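Local atomic coordinates of Lmo1076 protein (Listeria monocytogenes serovar 1/2a, PDB entry 5JQC), a protein that is a putative secreted autolysin, probably an amidase acting on the cell wall, represented here by three SH3-like GW domains. Residues Ile65-Phe79 with Gly87-Lys99. Numbering follows the deposited sequence.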
# COMPACT_ATOMS: atom_id res chain seq x y z
N ILE A 65 0.74 -14.93 18.82
CA ILE A 65 -0.34 -15.52 19.60
C ILE A 65 -0.91 -16.67 18.78
O ILE A 65 -1.38 -16.47 17.66
CB ILE A 65 -1.43 -14.50 19.95
CG1 ILE A 65 -0.82 -13.29 20.67
CG2 ILE A 65 -2.50 -15.14 20.82
CD1 ILE A 65 -0.17 -13.63 22.00
N LEU A 66 -0.88 -17.87 19.37
CA LEU A 66 -1.23 -19.11 18.70
C LEU A 66 -2.61 -19.64 19.09
O LEU A 66 -3.31 -20.21 18.24
CB LEU A 66 -0.18 -20.18 19.00
CG LEU A 66 1.20 -20.12 18.33
CD1 LEU A 66 2.06 -19.00 18.87
CD2 LEU A 66 1.88 -21.47 18.53
N LYS A 67 -3.00 -19.52 20.35
CA LYS A 67 -4.27 -20.06 20.81
C LYS A 67 -4.84 -19.11 21.85
O LYS A 67 -4.11 -18.35 22.48
CB LYS A 67 -4.14 -21.45 21.45
CG LYS A 67 -3.44 -22.53 20.64
CD LYS A 67 -3.42 -23.84 21.45
CE LYS A 67 -2.56 -24.91 20.78
NZ LYS A 67 -3.10 -25.29 19.45
N GLU A 68 -6.16 -19.18 22.02
CA GLU A 68 -6.83 -18.50 23.12
C GLU A 68 -7.78 -19.48 23.78
O GLU A 68 -8.37 -20.31 23.09
CB GLU A 68 -7.61 -17.27 22.67
CG GLU A 68 -6.85 -16.34 21.74
CD GLU A 68 -7.49 -14.97 21.65
OE1 GLU A 68 -8.60 -14.80 22.22
OE2 GLU A 68 -6.89 -14.06 21.01
N GLY A 69 -7.94 -19.36 25.09
CA GLY A 69 -8.86 -20.18 25.85
C GLY A 69 -9.45 -19.41 27.01
O GLY A 69 -8.77 -18.57 27.62
N THR A 70 -10.72 -19.64 27.32
CA THR A 70 -11.38 -18.89 28.37
C THR A 70 -11.79 -19.82 29.51
O THR A 70 -12.03 -21.01 29.29
CB THR A 70 -12.61 -18.14 27.84
OG1 THR A 70 -13.64 -19.07 27.47
CG2 THR A 70 -12.23 -17.29 26.64
N THR A 71 -11.79 -19.27 30.72
CA THR A 71 -12.43 -19.88 31.87
C THR A 71 -13.25 -18.81 32.56
O THR A 71 -13.21 -17.63 32.17
CB THR A 71 -11.43 -20.46 32.87
OG1 THR A 71 -10.92 -19.41 33.69
CG2 THR A 71 -10.26 -21.12 32.17
N SER A 72 -13.93 -19.19 33.64
CA SER A 72 -14.67 -18.22 34.44
C SER A 72 -13.80 -17.05 34.94
O SER A 72 -14.34 -15.99 35.28
CB SER A 72 -15.30 -18.96 35.61
OG SER A 72 -16.13 -18.11 36.37
N ARG A 73 -12.48 -17.21 34.99
CA ARG A 73 -11.65 -16.14 35.52
C ARG A 73 -11.07 -15.21 34.47
O ARG A 73 -10.53 -14.16 34.84
CB ARG A 73 -10.50 -16.72 36.35
CG ARG A 73 -10.95 -17.46 37.60
CD ARG A 73 -9.76 -18.15 38.25
NE ARG A 73 -10.20 -19.00 39.35
CZ ARG A 73 -10.38 -18.55 40.60
NH1 ARG A 73 -10.79 -19.37 41.56
NH2 ARG A 73 -10.16 -17.28 40.88
N GLY A 74 -11.15 -15.55 33.18
CA GLY A 74 -10.64 -14.66 32.14
C GLY A 74 -10.25 -15.45 30.89
O GLY A 74 -10.61 -16.61 30.74
N THR A 75 -9.48 -14.78 30.02
CA THR A 75 -8.99 -15.36 28.77
C THR A 75 -7.48 -15.48 28.84
O THR A 75 -6.80 -14.50 29.14
CB THR A 75 -9.39 -14.51 27.56
OG1 THR A 75 -10.82 -14.51 27.44
CG2 THR A 75 -8.79 -15.08 26.28
N TRP A 76 -6.97 -16.68 28.57
CA TRP A 76 -5.53 -16.94 28.50
C TRP A 76 -5.14 -17.25 27.06
O TRP A 76 -5.87 -17.96 26.36
CB TRP A 76 -5.14 -18.09 29.46
CG TRP A 76 -4.99 -17.57 30.84
CD1 TRP A 76 -3.82 -17.19 31.45
CD2 TRP A 76 -6.04 -17.29 31.78
NE1 TRP A 76 -4.08 -16.71 32.71
CE2 TRP A 76 -5.43 -16.76 32.94
CE3 TRP A 76 -7.43 -17.45 31.75
CZ2 TRP A 76 -6.17 -16.40 34.06
CZ3 TRP A 76 -8.15 -17.08 32.87
CH2 TRP A 76 -7.52 -16.57 34.01
N VAL A 77 -4.00 -16.72 26.62
CA VAL A 77 -3.53 -16.91 25.25
C VAL A 77 -2.13 -17.54 25.26
O VAL A 77 -1.28 -17.20 26.09
CB VAL A 77 -3.55 -15.58 24.46
CG1 VAL A 77 -4.92 -14.94 24.53
CG2 VAL A 77 -2.48 -14.61 24.93
N GLN A 78 -1.90 -18.46 24.32
CA GLN A 78 -0.61 -19.13 24.17
C GLN A 78 0.27 -18.33 23.21
O GLN A 78 -0.01 -18.29 22.01
CB GLN A 78 -0.78 -20.56 23.64
CG GLN A 78 0.54 -21.29 23.41
CD GLN A 78 0.41 -22.54 22.55
OE1 GLN A 78 -0.07 -22.49 21.43
NE2 GLN A 78 0.85 -23.68 23.09
N PHE A 79 1.34 -17.74 23.74
CA PHE A 79 2.24 -16.90 22.97
C PHE A 79 3.60 -17.57 22.81
O PHE A 79 3.99 -18.42 23.61
CB PHE A 79 2.45 -15.54 23.63
CG PHE A 79 3.18 -15.61 24.94
CD1 PHE A 79 2.58 -16.16 26.06
CD2 PHE A 79 4.47 -15.10 25.06
CE1 PHE A 79 3.25 -16.23 27.26
CE2 PHE A 79 5.14 -15.16 26.26
CZ PHE A 79 4.53 -15.73 27.36
N GLY A 87 4.32 -20.22 26.76
CA GLY A 87 3.26 -20.73 27.61
C GLY A 87 1.97 -19.96 27.37
O GLY A 87 1.74 -19.45 26.26
N TRP A 88 1.17 -19.86 28.42
CA TRP A 88 -0.10 -19.15 28.39
C TRP A 88 -0.07 -18.00 29.38
O TRP A 88 0.46 -18.14 30.49
CB TRP A 88 -1.26 -20.05 28.75
CG TRP A 88 -1.40 -21.17 27.84
CD1 TRP A 88 -0.56 -22.23 27.71
CD2 TRP A 88 -2.47 -21.39 26.93
NE1 TRP A 88 -1.04 -23.09 26.76
CE2 TRP A 88 -2.22 -22.60 26.27
CE3 TRP A 88 -3.63 -20.67 26.60
CZ2 TRP A 88 -3.07 -23.12 25.30
CZ3 TRP A 88 -4.48 -21.19 25.64
CH2 TRP A 88 -4.20 -22.40 25.00
N MSE A 89 -0.69 -16.89 29.00
CA MSE A 89 -0.80 -15.73 29.88
C MSE A 89 -2.11 -14.99 29.61
O MSE A 89 -2.67 -15.06 28.51
CB MSE A 89 0.41 -14.81 29.68
CG MSE A 89 0.39 -13.54 30.51
SE MSE A 89 2.15 -12.73 30.83
CE MSE A 89 2.77 -12.49 28.98
N ASP A 90 -2.62 -14.35 30.67
CA ASP A 90 -3.80 -13.50 30.58
C ASP A 90 -3.73 -12.63 29.33
O ASP A 90 -2.76 -11.91 29.12
CB ASP A 90 -3.88 -12.62 31.84
CG ASP A 90 -5.29 -12.11 32.14
OD1 ASP A 90 -6.05 -11.76 31.22
OD2 ASP A 90 -5.63 -12.05 33.34
N LYS A 91 -4.79 -12.70 28.52
CA LYS A 91 -4.86 -11.91 27.30
C LYS A 91 -4.64 -10.42 27.56
O LYS A 91 -4.13 -9.70 26.70
CB LYS A 91 -6.20 -12.14 26.61
CG LYS A 91 -6.38 -11.39 25.31
CD LYS A 91 -7.65 -11.86 24.65
CE LYS A 91 -7.76 -11.30 23.26
NZ LYS A 91 -8.98 -11.84 22.60
N ARG A 92 -5.02 -9.94 28.76
CA ARG A 92 -4.87 -8.53 29.10
C ARG A 92 -3.40 -8.11 29.17
O ARG A 92 -3.10 -6.92 29.04
CB ARG A 92 -5.56 -8.23 30.43
CG ARG A 92 -7.09 -8.20 30.38
CD ARG A 92 -7.67 -8.00 31.79
NE ARG A 92 -7.27 -9.10 32.66
CZ ARG A 92 -7.30 -9.08 34.00
NH1 ARG A 92 -7.72 -8.00 34.67
NH2 ARG A 92 -6.90 -10.16 34.66
N ALA A 93 -2.49 -9.05 29.35
CA ALA A 93 -1.07 -8.71 29.34
C ALA A 93 -0.54 -8.32 27.96
O ALA A 93 0.64 -7.98 27.85
CB ALA A 93 -0.26 -9.88 29.90
N PHE A 94 -1.36 -8.33 26.89
CA PHE A 94 -0.87 -8.15 25.53
C PHE A 94 -1.61 -7.02 24.81
O PHE A 94 -2.80 -6.79 25.03
CB PHE A 94 -1.04 -9.42 24.66
CG PHE A 94 -0.43 -10.67 25.25
CD1 PHE A 94 -1.10 -11.40 26.21
CD2 PHE A 94 0.79 -11.13 24.78
CE1 PHE A 94 -0.54 -12.57 26.72
CE2 PHE A 94 1.35 -12.29 25.29
CZ PHE A 94 0.69 -13.01 26.25
N VAL A 95 -0.90 -6.36 23.88
CA VAL A 95 -1.48 -5.43 22.91
C VAL A 95 -1.34 -6.05 21.51
O VAL A 95 -0.22 -6.18 20.99
CB VAL A 95 -0.83 -4.05 22.95
CG1 VAL A 95 -1.46 -3.14 21.92
CG2 VAL A 95 -0.98 -3.43 24.34
N TYR A 96 -2.47 -6.43 20.91
CA TYR A 96 -2.44 -7.04 19.58
C TYR A 96 -2.19 -5.99 18.52
O TYR A 96 -2.77 -4.89 18.56
CB TYR A 96 -3.76 -7.76 19.27
CG TYR A 96 -3.99 -9.07 19.97
CD1 TYR A 96 -3.37 -9.37 21.18
CD2 TYR A 96 -4.85 -10.02 19.43
CE1 TYR A 96 -3.59 -10.57 21.82
CE2 TYR A 96 -5.09 -11.23 20.06
CZ TYR A 96 -4.45 -11.50 21.25
OH TYR A 96 -4.68 -12.70 21.90
N TYR A 97 -1.34 -6.32 17.55
CA TYR A 97 -1.17 -5.46 16.38
C TYR A 97 -2.33 -5.68 15.41
O TYR A 97 -2.72 -6.81 15.14
CB TYR A 97 0.14 -5.76 15.67
CG TYR A 97 1.38 -5.32 16.41
CD1 TYR A 97 1.74 -3.98 16.46
CD2 TYR A 97 2.21 -6.25 17.01
CE1 TYR A 97 2.89 -3.58 17.12
CE2 TYR A 97 3.36 -5.86 17.68
CZ TYR A 97 3.69 -4.53 17.73
OH TYR A 97 4.84 -4.17 18.40
N PRO A 98 -2.90 -4.60 14.87
CA PRO A 98 -3.88 -4.75 13.81
C PRO A 98 -3.20 -5.22 12.54
O PRO A 98 -2.00 -5.01 12.35
CB PRO A 98 -4.42 -3.33 13.64
CG PRO A 98 -3.21 -2.50 13.95
CD PRO A 98 -2.57 -3.19 15.13
N LYS A 99 -3.97 -5.86 11.66
CA LYS A 99 -3.45 -6.32 10.37
C LYS A 99 -3.98 -5.43 9.25
O LYS A 99 -5.10 -4.91 9.33
CB LYS A 99 -3.85 -7.77 10.11
CG LYS A 99 -3.30 -8.80 11.11
CD LYS A 99 -3.91 -10.18 10.86
CE LYS A 99 -3.29 -11.25 11.74
NZ LYS A 99 -3.91 -12.59 11.52
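K91, just after strand 87-90, reaches over strand 74-79 to E68 on strand 65-71, in the antiparallel sheet of an SH3-like GW domain. Its backbone N bonds almost straight to T75 O (2.8 Å, 175°), which sets the root of the side chain. K91 CB lies 3.5 Å from T75 O and packs on V77 CG1 at 3.7 Å. CG stays near the same methyl. CD lies beside T75 CG2, as the two side chains run the same way. CE passes both carboxylate oxygens of E68. K91 NZ closes a salt bridge to OE1 of E68 at 3.0 Å, on the syn side, with a weak bond to OE2. K91 CG is anti to the backbone N (chi1 -179°) and the rest of the chain is extended, which gives this reach. NZ also bonds a glycerol, probably from the crystallisation liquor.

On the same face as V77, farther along, F94 and F79 form an offset edge-to-face pair, the edge of F94 toward the face of F79, with planes at 61°. I65 CD1 sits over a face of F94. On the other side of the sheet, Q78 CB lies over the six-membered ring of W88. Back at the K91 salt bridge, E68 OE2 accepts from Y96 OH at 2.7 Å, with the hydroxyl above the carboxylate plane.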